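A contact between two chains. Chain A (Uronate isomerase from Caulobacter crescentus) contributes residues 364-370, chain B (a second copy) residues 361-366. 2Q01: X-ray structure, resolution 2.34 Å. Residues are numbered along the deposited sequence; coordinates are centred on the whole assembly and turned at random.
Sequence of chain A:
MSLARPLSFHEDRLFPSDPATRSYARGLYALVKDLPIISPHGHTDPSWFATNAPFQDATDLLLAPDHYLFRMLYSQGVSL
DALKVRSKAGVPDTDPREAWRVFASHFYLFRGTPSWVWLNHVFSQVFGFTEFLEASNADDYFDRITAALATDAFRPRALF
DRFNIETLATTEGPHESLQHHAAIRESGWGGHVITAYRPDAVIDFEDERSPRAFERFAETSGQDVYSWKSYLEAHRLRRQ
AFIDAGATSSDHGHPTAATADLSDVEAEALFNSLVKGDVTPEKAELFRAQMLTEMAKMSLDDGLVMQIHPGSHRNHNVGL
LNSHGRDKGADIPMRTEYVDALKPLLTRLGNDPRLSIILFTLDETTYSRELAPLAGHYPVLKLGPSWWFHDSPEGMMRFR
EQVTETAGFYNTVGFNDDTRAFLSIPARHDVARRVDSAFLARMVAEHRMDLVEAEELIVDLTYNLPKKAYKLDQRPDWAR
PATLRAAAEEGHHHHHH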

ATOM      1  N   GLU A 364      -0.746  -5.063  -5.173  1.00 36.05           N
ATOM      2  CA  GLU A 364      -1.832  -4.130  -4.866  1.00 34.46           C
ATOM      3  C   GLU A 364      -1.430  -2.654  -4.842  1.00 39.36           C
ATOM      4  O   GLU A 364      -2.290  -1.771  -4.920  1.00 46.86           O
ATOM      5  CB  GLU A 364      -2.471  -4.503  -3.527  1.00 46.57           C
ATOM      6  CG  GLU A 364      -3.172  -5.854  -3.508  1.00 52.63           C
ATOM      7  CD  GLU A 364      -3.863  -6.133  -2.182  1.00 66.40           C
ATOM      8  OE1 GLU A 364      -5.106  -6.012  -2.125  1.00 67.32           O
ATOM      9  OE2 GLU A 364      -3.166  -6.458  -1.194  1.00 50.41           O
ATOM     10  N   THR A 365      -0.128  -2.388  -4.747  1.00 37.12           N
ATOM     11  CA  THR A 365       0.394  -1.016  -4.719  1.00 35.76           C
ATOM     12  C   THR A 365       0.315  -0.318  -6.080  1.00 35.23           C
ATOM     13  O   THR A 365       0.400   0.908  -6.161  1.00 40.96           O
ATOM     14  CB  THR A 365       1.839  -0.954  -4.158  1.00 33.48           C
ATOM     15  OG1 THR A 365       2.770  -1.466  -5.116  1.00 42.64           O
ATOM     16  CG2 THR A 365       1.942  -1.766  -2.895  1.00 47.73           C
ATOM     17  N   THR A 366       0.129  -1.105  -7.136  1.00 36.34           N
ATOM     18  CA  THR A 366      -0.004  -0.574  -8.485  1.00 39.92           C
ATOM     19  C   THR A 366      -1.432  -0.159  -8.850  1.00 44.24           C
ATOM     20  O   THR A 366      -1.618   0.535  -9.852  1.00 40.79           O
ATOM     21  CB  THR A 366       0.506  -1.566  -9.549  1.00 37.35           C
ATOM     22  OG1 THR A 366      -0.307  -2.748  -9.538  1.00 52.67           O
ATOM     23  CG2 THR A 366       1.948  -1.936  -9.289  1.00 35.86           C
ATOM     24  N   TYR A 367      -2.422  -0.578  -8.050  1.00 37.29           N
ATOM     25  CA  TYR A 367      -3.831  -0.231  -8.290  1.00 33.56           C
ATOM     26  C   TYR A 367      -4.047   1.268  -8.472  1.00 30.31           C
ATOM     27  O   TYR A 367      -4.397   1.719  -9.560  1.00 44.07           O
ATOM     28  CB  TYR A 367      -4.735  -0.704  -7.152  1.00 44.55           C
ATOM     29  CG  TYR A 367      -5.022  -2.185  -7.085  1.00 39.28           C
ATOM     30  CD1 TYR A 367      -5.159  -2.955  -8.239  1.00 39.24           C
ATOM     31  CD2 TYR A 367      -5.215  -2.805  -5.851  1.00 36.55           C
ATOM     32  CE1 TYR A 367      -5.444  -4.313  -8.158  1.00 33.60           C
ATOM     33  CE2 TYR A 367      -5.493  -4.154  -5.760  1.00 41.73           C
ATOM     34  CZ  TYR A 367      -5.601  -4.904  -6.913  1.00 32.69           C
ATOM     35  OH  TYR A 367      -5.880  -6.244  -6.804  1.00 53.54           O
ATOM     36  N   SER A 368      -3.827   2.034  -7.410  1.00 27.46           N
ATOM     37  CA  SER A 368      -4.082   3.475  -7.441  1.00 41.61           C
ATOM     38  C   SER A 368      -2.968   4.253  -8.135  1.00 37.22           C
ATOM     39  O   SER A 368      -3.206   5.342  -8.667  1.00 40.37           O
ATOM     40  CB  SER A 368      -4.303   4.021  -6.025  1.00 45.97           C
ATOM     41  OG  SER A 368      -3.159   3.813  -5.210  1.00 51.09           O
ATOM     42  N   ARG A 369      -1.762   3.690  -8.133  1.00 34.98           N
ATOM     43  CA  ARG A 369      -0.596   4.371  -8.681  1.00 28.51           C
ATOM     44  C   ARG A 369      -0.497   4.242 -10.194  1.00 35.00           C
ATOM     45  O   ARG A 369      -0.253   5.225 -10.877  1.00 46.38           O
ATOM     46  CB  ARG A 369       0.689   3.853  -8.041  1.00 24.26           C
ATOM     47  CG  ARG A 369       1.852   4.837  -8.127  1.00 37.44           C
ATOM     48  CD  ARG A 369       3.212   4.143  -8.164  1.00 26.75           C
ATOM     49  NE  ARG A 369       3.450   3.282  -7.005  1.00 40.11           N
ATOM     50  CZ  ARG A 369       3.654   1.966  -7.060  1.00 35.93           C
ATOM     51  NH1 ARG A 369       3.666   1.325  -8.222  1.00 41.60           N
ATOM     52  NH2 ARG A 369       3.859   1.286  -5.942  1.00 47.71           N
ATOM     53  N   GLU A 370      -0.678   3.033 -10.720  1.00 36.44           N
ATOM     54  CA  GLU A 370      -0.389   2.775 -12.133  1.00 33.93           C
ATOM     55  C   GLU A 370      -1.582   2.231 -12.911  1.00 34.45           C
ATOM     56  O   GLU A 370      -1.952   2.790 -13.936  1.00 34.42           O
ATOM     57  CB  GLU A 370       0.815   1.827 -12.282  1.00 37.92           C
ATOM     58  CG  GLU A 370       2.035   2.197 -11.418  1.00 43.05           C
ATOM     59  CD  GLU A 370       3.252   1.345 -11.702  1.00 47.41           C
ATOM     60  OE1 GLU A 370       3.191   0.492 -12.612  1.00 54.54           O
ATOM     61  OE2 GLU A 370       4.281   1.537 -11.020  1.00 69.86           O
TER
ATOM     62  N   THR B 361       3.299  13.571  -2.871  1.00 35.01           N
ATOM     63  CA  THR B 361       3.565  12.298  -3.517  1.00 28.72           C
ATOM     64  C   THR B 361       2.416  11.859  -4.431  1.00 37.52           C
ATOM     65  O   THR B 361       1.270  12.280  -4.265  1.00 37.98           O
ATOM     66  CB  THR B 361       3.911  11.190  -2.485  1.00 37.26           C
ATOM     67  OG1 THR B 361       4.746  10.203  -3.100  1.00 46.75           O
ATOM     68  CG2 THR B 361       2.669  10.524  -1.928  1.00 28.31           C
ATOM     69  N   LEU B 362       2.758  11.032  -5.412  1.00 34.89           N
ATOM     70  CA  LEU B 362       1.800  10.349  -6.267  1.00 31.58           C
ATOM     71  C   LEU B 362       1.837   8.864  -5.918  1.00 36.58           C
ATOM     72  O   LEU B 362       1.058   8.059  -6.430  1.00 29.93           O
ATOM     73  CB  LEU B 362       2.178  10.565  -7.729  1.00 34.66           C
ATOM     74  CG  LEU B 362       1.295  11.400  -8.661  1.00 34.43           C
ATOM     75  CD1 LEU B 362       0.304  12.254  -7.919  1.00 30.22           C
ATOM     76  CD2 LEU B 362       2.140  12.235  -9.629  1.00 30.82           C
ATOM     77  N   ASP B 363       2.753   8.526  -5.017  1.00 36.01           N
ATOM     78  CA  ASP B 363       2.975   7.166  -4.573  1.00 38.17           C
ATOM     79  C   ASP B 363       2.542   7.032  -3.109  1.00 45.04           C
ATOM     80  O   ASP B 363       3.331   7.304  -2.194  1.00 46.15           O
ATOM     81  CB  ASP B 363       4.461   6.826  -4.741  1.00 40.08           C
ATOM     82  CG  ASP B 363       4.748   5.344  -4.618  1.00 41.20           C
ATOM     83  OD1 ASP B 363       3.799   4.532  -4.554  1.00 57.17           O
ATOM     84  OD2 ASP B 363       5.944   4.988  -4.586  1.00 44.91           O
ATOM     85  N   GLU B 364       1.296   6.592  -2.907  1.00 38.03           N
ATOM     86  CA  GLU B 364       0.672   6.439  -1.578  1.00 34.76           C
ATOM     87  C   GLU B 364       1.419   5.521  -0.620  1.00 36.69           C
ATOM     88  O   GLU B 364       1.234   5.598   0.601  1.00 48.61           O
ATOM     89  CB  GLU B 364      -0.754   5.902  -1.708  1.00 32.61           C
ATOM     90  CG  GLU B 364      -1.765   6.889  -2.235  1.00 47.79           C
ATOM     91  CD  GLU B 364      -3.179   6.338  -2.183  1.00 67.00           C
ATOM     92  OE1 GLU B 364      -3.997   6.875  -1.405  1.00 70.85           O
ATOM     93  OE2 GLU B 364      -3.469   5.359  -2.908  1.00 58.16           O
ATOM     94  N   THR B 365       2.258   4.654  -1.178  1.00 31.55           N
ATOM     95  CA  THR B 365       3.027   3.684  -0.401  1.00 36.61           C
ATOM     96  C   THR B 365       4.146   4.325   0.431  1.00 34.81           C
ATOM     97  O   THR B 365       4.660   3.711   1.367  1.00 43.45           O
ATOM     98  CB  THR B 365       3.579   2.582  -1.311  1.00 36.45           C
ATOM     99  OG1 THR B 365       4.538   3.135  -2.219  1.00 42.93           O
ATOM    100  CG2 THR B 365       2.440   1.964  -2.115  1.00 43.99           C
ATOM    101  N   THR B 366       4.491   5.565   0.091  1.00 32.12           N
ATOM    102  CA  THR B 366       5.535   6.315   0.781  1.00 37.40           C
ATOM    103  C   THR B 366       5.023   7.083   1.998  1.00 41.95           C
ATOM    104  O   THR B 366       5.827   7.670   2.728  1.00 44.12           O
ATOM    105  CB  THR B 366       6.240   7.323  -0.161  1.00 35.88           C
ATOM    106  OG1 THR B 366       5.291   8.283  -0.636  1.00 52.11           O
ATOM    107  CG2 THR B 366       6.881   6.618  -1.342  1.00 35.08           C
TER
HETATM  108  O   HOH W   1      -0.302   5.493  -5.082  1.00 41.62           O

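The contact is small, burying 237 Å² summed over both sides, and it is held mainly by two polar side chains reaching from the helix of chain A into a turn of chain B. R369(A) gives up the most surface. Its CA-to-CB bond points toward chain B, and chi1 and chi2, both t, extend the chain before chi3 turns to m. The aliphatic part thus runs past the backbone of L362(B), with CG of R369(A) 3.7 Å from O of L362(B), and the guanidinium is delivered to D363(B). There NE of R369(A) donates to OD1 of D363(B) at 2.8 Å with an N-H...O angle of 169°, an almost straight hydrogen bond that is also a salt bridge. The carboxylate oxygen lies at the edge of the guanidinium, near its plane, where the N-H bonds point.

The other nitrogens of the group are held within chain A. NH1 of R369(A) forms a salt bridge with OE2 of E370(A) at 2.9 Å, and NH2 of R369(A) makes a weak hydrogen bond to OG1 of T365(A) at 3.1 Å. Arginine suits this place because its three nitrogens can address three acceptors at once, and the two carboxylates offset its charge in a buried setting.

D363(B) leaves its backbone sideways, yet with chi1 t its carboxylate comes nearer to chain A. OD1 of D363(B) also accepts a hydrogen bond from OG1 of T365(B) at 2.8 Å, so one oxygen serves both the partner chain and its own turn. That turn, type I from D363(B) to T366(B), is closed by N of T366(B) donating to O of D363(B) at 3.1 Å; OG1 of T366(B), with chi1 p, donates to the same carbonyl at 2.7 Å.

The second direct link joins S368(A) to E364(B): OG of S368(A) donates to OE2 of E364(B) at 2.8 Å. Serine, in the p rotamer, is short and points toward chain B, so the longer glutamate, m at chi1 and t at chi2, covers the larger share of the distance. A water bridges the two chains beside this bond, accepting from N of E364(B) at 2.9 Å and donating to O of L362(B) at 3.2 Å, and weakly to OG of S368(A) at 3.3 Å.

Off to one side of these polar links the two copies of T365 meet, both p and both directed toward the other stretch. CG2 of T365(B) packs 3.6 Å from CB of T365(A), and lies 4.1 Å from NH2 of R369(A). Threonine fits because it offers a methyl for packing and a hydroxyl for hydrogen bonding.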